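Local atomic coordinates of cyclopropane mycolic acid synthase 3 (Mycobacterium tuberculosis, PDB entry 1L1E), a protein that probably converts a double bond at the proximal position of alpha mycolic acids into a cyclopropane ring, using S-adenosyl-L-methionine as methylene donor. Residues 126-140 and 157-169. Residues are numbered along the deposited sequence; the frame is centred on the assembly and turned at random.
Sequences FDEPVDRIVSIGAFE and TLPADGKMLLHTI. With SAH (S-adenosyl-L-homocysteine), chain D; CO3 (carbonate ion), chain C.
Parallel strands 132-136 and 163-169, neighbours in the central sheet of this methyltransferase, are zipped together by backbone bonds that start at I133 N to K163 O and end at G137 N to H167 O (3.0 Å). The helix 147-157 links them, which makes the pair a beta-alpha-beta crossover of the Rossmann-like fold. On the face that this helix packs against, I133 CG2 rests on M164 SD at 3.7 Å, while I133 CG1 lies 3.6 Å from L158 CD2. F139 lies across L166, whose CD1 sits over one ring face toward the rim. At the start of the strands, R132 bends at chi2 and runs alongside K163; its NH1 bonds straight to D131 O (2.9 Å, 172°) and also forms a salt bridge with D161 OD1 through a weak hydrogen bond, the guanidinium and carboxylate planes 62° apart.

The C-terminal ends of the strands contribute to the ligand sites. I136 O accepts a hydrogen bond from the amino N of S-adenosyl-L-homocysteine (2.7 Å). On the face opposite I133 and M164, I136 CG2, set anti to its own nitrogen, is centred over the H167 imidazole, 3.5 Å from the centroid. That ring, with ND1 hydrogen-bonded to Q282, donates from NE2 to carbonate O3 (2.8 Å). H167 O is gripped from opposite faces by G137 N and T168 OG1, and a water joining A138 N and S135 OG, itself also hydrogen-bonded to I71 O, donates to it too. E140 reaches across T168 CG2, and its OE2 receives I169 N (3.0 Å) from above the carboxylate plane while also lying close to carbonate O1.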
loop_
_atom_site.group_PDB
_atom_site.type_symbol
_atom_site.label_atom_id
_atom_site.label_comp_id
_atom_site.label_asym_id
_atom_site.label_seq_id
_atom_site.Cartn_x
_atom_site.Cartn_y
_atom_site.Cartn_z
ATOM N N PHE A 126 -2.398 -16.494 8.503
ATOM C CA PHE A 126 -1.039 -16.882 8.139
ATOM C C PHE A 126 -0.159 -17.102 9.370
ATOM O O PHE A 126 -0.059 -16.236 10.231
ATOM C CB PHE A 126 -0.410 -15.811 7.253
ATOM C CG PHE A 126 0.930 -16.195 6.712
ATOM C CD1 PHE A 126 1.034 -16.922 5.534
ATOM C CD2 PHE A 126 2.090 -15.854 7.397
ATOM C CE1 PHE A 126 2.274 -17.303 5.040
ATOM C CE2 PHE A 126 3.335 -16.232 6.913
ATOM C CZ PHE A 126 3.425 -16.960 5.733
ATOM N N ASP A 127 0.498 -18.252 9.438
ATOM C CA ASP A 127 1.337 -18.562 10.586
ATOM C C ASP A 127 2.546 -19.414 10.199
ATOM O O ASP A 127 2.833 -20.429 10.833
ATOM C CB ASP A 127 0.489 -19.281 11.639
ATOM C CG ASP A 127 1.130 -19.288 13.012
ATOM O OD1 ASP A 127 0.424 -19.656 13.981
ATOM O OD2 ASP A 127 2.327 -18.937 13.130
ATOM N N GLU A 128 3.249 -18.998 9.151
ATOM C CA GLU A 128 4.430 -19.717 8.688
ATOM C C GLU A 128 5.661 -18.851 8.869
ATOM O O GLU A 128 5.597 -17.633 8.712
ATOM C CB GLU A 128 4.302 -20.064 7.210
ATOM C CG GLU A 128 3.153 -20.975 6.864
ATOM C CD GLU A 128 2.948 -21.057 5.374
ATOM O OE1 GLU A 128 3.965 -21.058 4.646
ATOM O OE2 GLU A 128 1.779 -21.127 4.931
ATOM N N PRO A 129 6.799 -19.468 9.208
ATOM C CA PRO A 129 8.043 -18.718 9.400
ATOM C C PRO A 129 8.577 -18.155 8.076
ATOM O O PRO A 129 8.784 -18.897 7.121
ATOM C CB PRO A 129 8.990 -19.767 9.987
ATOM C CG PRO A 129 8.064 -20.725 10.679
ATOM C CD PRO A 129 6.941 -20.853 9.691
ATOM N N VAL A 130 8.778 -16.844 8.016
ATOM C CA VAL A 130 9.337 -16.205 6.824
ATOM C C VAL A 130 10.506 -15.343 7.287
ATOM O O VAL A 130 10.615 -15.030 8.474
ATOM C CB VAL A 130 8.307 -15.322 6.084
ATOM C CG1 VAL A 130 7.137 -16.174 5.623
ATOM C CG2 VAL A 130 7.845 -14.177 6.976
ATOM N N ASP A 131 11.374 -14.954 6.359
ATOM C CA ASP A 131 12.542 -14.155 6.715
ATOM C C ASP A 131 12.287 -12.660 6.839
ATOM O O ASP A 131 12.860 -11.996 7.713
ATOM C CB ASP A 131 13.663 -14.371 5.695
ATOM C CG ASP A 131 14.204 -15.783 5.711
ATOM O OD1 ASP A 131 14.678 -16.225 6.782
ATOM O OD2 ASP A 131 14.156 -16.443 4.649
ATOM N N ARG A 132 11.434 -12.139 5.966
ATOM C CA ARG A 132 11.135 -10.714 5.931
ATOM C C ARG A 132 9.687 -10.512 5.524
ATOM O O ARG A 132 9.050 -11.428 5.000
ATOM C CB ARG A 132 12.047 -10.016 4.909
ATOM C CG ARG A 132 13.546 -10.219 5.134
ATOM C CD ARG A 132 14.018 -9.505 6.384
ATOM N NE ARG A 132 15.477 -9.428 6.475
ATOM C CZ ARG A 132 16.259 -10.361 7.015
ATOM N NH1 ARG A 132 15.740 -11.468 7.530
ATOM N NH2 ARG A 132 17.571 -10.186 7.044
ATOM N N ILE A 133 9.183 -9.301 5.749
ATOM C CA ILE A 133 7.800 -8.971 5.420
ATOM C C ILE A 133 7.707 -7.576 4.828
ATOM O O ILE A 133 8.450 -6.669 5.218
ATOM C CB ILE A 133 6.904 -9.013 6.676
ATOM C CG1 ILE A 133 6.832 -10.430 7.229
ATOM C CG2 ILE A 133 5.488 -8.512 6.345
ATOM C CD1 ILE A 133 6.117 -10.498 8.585
ATOM N N VAL A 134 6.798 -7.414 3.878
ATOM C CA VAL A 134 6.565 -6.128 3.248
ATOM C C VAL A 134 5.049 -5.961 3.149
ATOM O O VAL A 134 4.334 -6.896 2.767
ATOM C CB VAL A 134 7.196 -6.068 1.822
ATOM C CG1 VAL A 134 6.552 -7.124 0.906
ATOM C CG2 VAL A 134 7.015 -4.675 1.233
ATOM N N SER A 135 4.553 -4.784 3.511
ATOM C CA SER A 135 3.121 -4.507 3.445
ATOM C C SER A 135 2.952 -3.067 2.973
ATOM O O SER A 135 3.301 -2.127 3.685
ATOM C CB SER A 135 2.467 -4.686 4.814
ATOM O OG SER A 135 1.057 -4.553 4.706
ATOM N N ILE A 136 2.418 -2.903 1.769
ATOM C CA ILE A 136 2.267 -1.583 1.184
ATOM C C ILE A 136 0.822 -1.243 0.861
ATOM O O ILE A 136 0.223 -1.847 -0.026
ATOM C CB ILE A 136 3.122 -1.483 -0.115
ATOM C CG1 ILE A 136 4.597 -1.690 0.220
ATOM C CG2 ILE A 136 2.936 -0.134 -0.779
ATOM C CD1 ILE A 136 5.479 -1.884 -1.019
ATOM N N GLY A 137 0.275 -0.271 1.587
ATOM C CA GLY A 137 -1.086 0.165 1.357
ATOM C C GLY A 137 -2.165 -0.813 1.787
ATOM O O GLY A 137 -3.295 -0.750 1.287
ATOM N N ALA A 138 -1.838 -1.715 2.704
ATOM C CA ALA A 138 -2.833 -2.682 3.178
ATOM C C ALA A 138 -3.375 -2.288 4.550
ATOM O O ALA A 138 -4.576 -2.397 4.819
ATOM C CB ALA A 138 -2.218 -4.058 3.264
ATOM N N PHE A 139 -2.459 -1.847 5.407
ATOM C CA PHE A 139 -2.736 -1.443 6.779
ATOM C C PHE A 139 -3.949 -0.522 6.955
ATOM O O PHE A 139 -4.644 -0.602 7.964
ATOM C CB PHE A 139 -1.484 -0.763 7.344
ATOM C CG PHE A 139 -1.479 -0.624 8.830
ATOM C CD1 PHE A 139 -1.116 -1.689 9.635
ATOM C CD2 PHE A 139 -1.842 0.572 9.427
ATOM C CE1 PHE A 139 -1.114 -1.563 11.027
ATOM C CE2 PHE A 139 -1.845 0.714 10.809
ATOM C CZ PHE A 139 -1.481 -0.353 11.615
ATOM N N GLU A 140 -4.194 0.353 5.984
ATOM C CA GLU A 140 -5.321 1.280 6.055
ATOM C C GLU A 140 -6.675 0.571 6.063
ATOM O O GLU A 140 -7.683 1.160 6.461
ATOM C CB GLU A 140 -5.284 2.265 4.880
ATOM C CG GLU A 140 -4.031 3.122 4.823
ATOM C CD GLU A 140 -2.980 2.565 3.875
ATOM O OE1 GLU A 140 -2.731 1.331 3.892
ATOM O OE2 GLU A 140 -2.405 3.374 3.115
ATOM N N THR A 157 6.170 -14.320 13.340
ATOM C CA THR A 157 6.508 -15.080 12.145
ATOM C C THR A 157 7.929 -14.769 11.688
ATOM O O THR A 157 8.549 -15.558 10.980
ATOM C CB THR A 157 5.541 -14.762 10.996
ATOM O OG1 THR A 157 5.559 -13.354 10.739
ATOM C CG2 THR A 157 4.132 -15.190 11.361
ATOM N N LEU A 158 8.432 -13.610 12.101
ATOM C CA LEU A 158 9.765 -13.154 11.738
ATOM C C LEU A 158 10.844 -13.783 12.592
ATOM O O LEU A 158 10.596 -14.176 13.729
ATOM C CB LEU A 158 9.860 -11.633 11.876
ATOM C CG LEU A 158 9.032 -10.808 10.893
ATOM C CD1 LEU A 158 9.082 -9.327 11.275
ATOM C CD2 LEU A 158 9.568 -11.041 9.485
ATOM N N PRO A 159 12.066 -13.881 12.048
ATOM C CA PRO A 159 13.206 -14.461 12.758
ATOM C C PRO A 159 13.893 -13.408 13.626
ATOM O O PRO A 159 13.528 -12.229 13.590
ATOM C CB PRO A 159 14.099 -14.942 11.626
ATOM C CG PRO A 159 13.908 -13.874 10.598
ATOM C CD PRO A 159 12.403 -13.634 10.634
ATOM N N ALA A 160 14.883 -13.842 14.401
ATOM C CA ALA A 160 15.633 -12.946 15.276
ATOM C C ALA A 160 16.086 -11.680 14.554
ATOM O O ALA A 160 15.956 -10.578 15.092
ATOM C CB ALA A 160 16.839 -13.669 15.843
ATOM N N ASP A 161 16.623 -11.835 13.346
ATOM C CA ASP A 161 17.096 -10.685 12.569
ATOM C C ASP A 161 16.093 -10.248 11.512
ATOM O O ASP A 161 16.462 -9.668 10.491
ATOM C CB ASP A 161 18.431 -11.004 11.887
ATOM C CG ASP A 161 18.380 -12.269 11.051
ATOM O OD1 ASP A 161 17.455 -12.415 10.224
ATOM O OD2 ASP A 161 19.280 -13.121 11.212
ATOM N N GLY A 162 14.821 -10.520 11.763
ATOM C CA GLY A 162 13.798 -10.145 10.811
ATOM C C GLY A 162 13.409 -8.679 10.870
ATOM O O GLY A 162 13.646 -7.971 11.854
ATOM N N LYS A 163 12.805 -8.221 9.785
ATOM C CA LYS A 163 12.351 -6.852 9.693
ATOM C C LYS A 163 11.157 -6.829 8.772
ATOM O O LYS A 163 11.010 -7.692 7.905
ATOM C CB LYS A 163 13.458 -5.936 9.155
ATOM C CG LYS A 163 14.222 -6.488 7.961
ATOM C CD LYS A 163 15.522 -7.173 8.393
ATOM C CE LYS A 163 16.517 -6.167 8.973
ATOM N NZ LYS A 163 17.791 -6.799 9.444
ATOM N N MET A 164 10.284 -5.855 8.997
ATOM C CA MET A 164 9.093 -5.678 8.189
ATOM C C MET A 164 9.100 -4.233 7.713
ATOM O O MET A 164 9.544 -3.332 8.442
ATOM C CB MET A 164 7.831 -5.953 9.026
ATOM C CG MET A 164 6.509 -5.424 8.429
ATOM S SD MET A 164 4.994 -6.192 9.142
ATOM C CE MET A 164 4.974 -5.527 10.791
ATOM N N LEU A 165 8.648 -4.018 6.485
ATOM C CA LEU A 165 8.554 -2.671 5.949
ATOM C C LEU A 165 7.058 -2.442 5.891
ATOM O O LEU A 165 6.358 -3.111 5.137
ATOM C CB LEU A 165 9.152 -2.576 4.540
ATOM C CG LEU A 165 9.178 -1.185 3.873
ATOM C CD1 LEU A 165 7.778 -0.751 3.486
ATOM C CD2 LEU A 165 9.817 -0.160 4.823
ATOM N N LEU A 166 6.576 -1.506 6.700
ATOM C CA LEU A 166 5.163 -1.182 6.769
ATOM C C LEU A 166 4.990 0.184 6.108
ATOM O O LEU A 166 5.504 1.175 6.604
ATOM C CB LEU A 166 4.728 -1.097 8.239
ATOM C CG LEU A 166 3.307 -1.460 8.677
ATOM C CD1 LEU A 166 2.936 -0.620 9.906
ATOM C CD2 LEU A 166 2.321 -1.230 7.569
ATOM N N HIS A 167 4.260 0.218 5.000
ATOM C CA HIS A 167 4.010 1.435 4.244
ATOM C C HIS A 167 2.516 1.716 4.358
ATOM O O HIS A 167 1.689 0.890 3.972
ATOM C CB HIS A 167 4.463 1.198 2.791
ATOM C CG HIS A 167 3.933 2.184 1.801
ATOM N ND1 HIS A 167 4.699 2.657 0.757
ATOM C CD2 HIS A 167 2.702 2.722 1.637
ATOM C CE1 HIS A 167 3.960 3.440 -0.007
ATOM N NE2 HIS A 167 2.744 3.496 0.504
ATOM N N THR A 168 2.170 2.880 4.899
ATOM C CA THR A 168 0.768 3.222 5.100
ATOM C C THR A 168 0.519 4.717 5.214
ATOM O O THR A 168 1.414 5.480 5.571
ATOM C CB THR A 168 0.247 2.576 6.411
ATOM O OG1 THR A 168 0.353 1.151 6.309
ATOM C CG2 THR A 168 -1.195 2.956 6.670
ATOM N N ILE A 169 -0.710 5.106 4.895
ATOM C CA ILE A 169 -1.163 6.478 4.997
ATOM C C ILE A 169 -1.225 6.747 6.498
ATOM O O ILE A 169 -1.597 5.867 7.274
ATOM C CB ILE A 169 -2.596 6.636 4.387
ATOM C CG1 ILE A 169 -2.513 6.619 2.858
ATOM C CG2 ILE A 169 -3.270 7.920 4.887
ATOM C CD1 ILE A 169 -3.865 6.465 2.176
HETATM N N SAH D . 0.317 -3.783 -1.965
HETATM C CA SAH D . -0.302 -3.668 -3.286
HETATM C CB SAH D . -1.837 -3.555 -3.163
HETATM C CG SAH D . -2.372 -2.415 -2.290
HETATM S SD SAH D . -4.168 -2.352 -2.204
HETATM C C SAH D . 0.239 -2.438 -4.034
HETATM O O SAH D . 1.098 -1.750 -3.475
HETATM O OXT SAH D . -0.225 -2.166 -5.151
HETATM C "C5'" SAH D . -4.472 -3.202 -0.618
HETATM C "C4'" SAH D . -4.155 -4.703 -0.615
HETATM O "O4'" SAH D . -4.154 -5.266 0.728
HETATM C "C3'" SAH D . -5.169 -5.538 -1.393
HETATM O "O3'" SAH D . -4.441 -6.597 -2.058
HETATM C "C2'" SAH D . -6.075 -6.078 -0.321
HETATM O "O2'" SAH D . -6.832 -7.203 -0.773
HETATM C "C1'" SAH D . -5.083 -6.380 0.761
HETATM N N9 SAH D . -5.667 -6.530 2.112
HETATM C C8 SAH D . -6.524 -5.737 2.806
HETATM N N7 SAH D . -6.861 -6.122 3.992
HETATM C C5 SAH D . -6.158 -7.312 4.132
HETATM C C6 SAH D . -6.050 -8.277 5.186
HETATM N N6 SAH D . -6.697 -8.156 6.355
HETATM N N1 SAH D . -5.237 -9.375 4.976
HETATM C C2 SAH D . -4.576 -9.503 3.799
HETATM N N3 SAH D . -4.600 -8.663 2.743
HETATM C C4 SAH D . -5.419 -7.579 2.978
HETATM C C CO3 C . -0.710 3.991 0.193
HETATM O O1 CO3 C . -0.412 3.604 1.608
HETATM O O2 CO3 C . -2.001 4.144 -0.218
HETATM O O3 CO3 C . 0.311 4.197 -0.669
HETATM O O HOH W 1 0.420 -1.806 4.595
#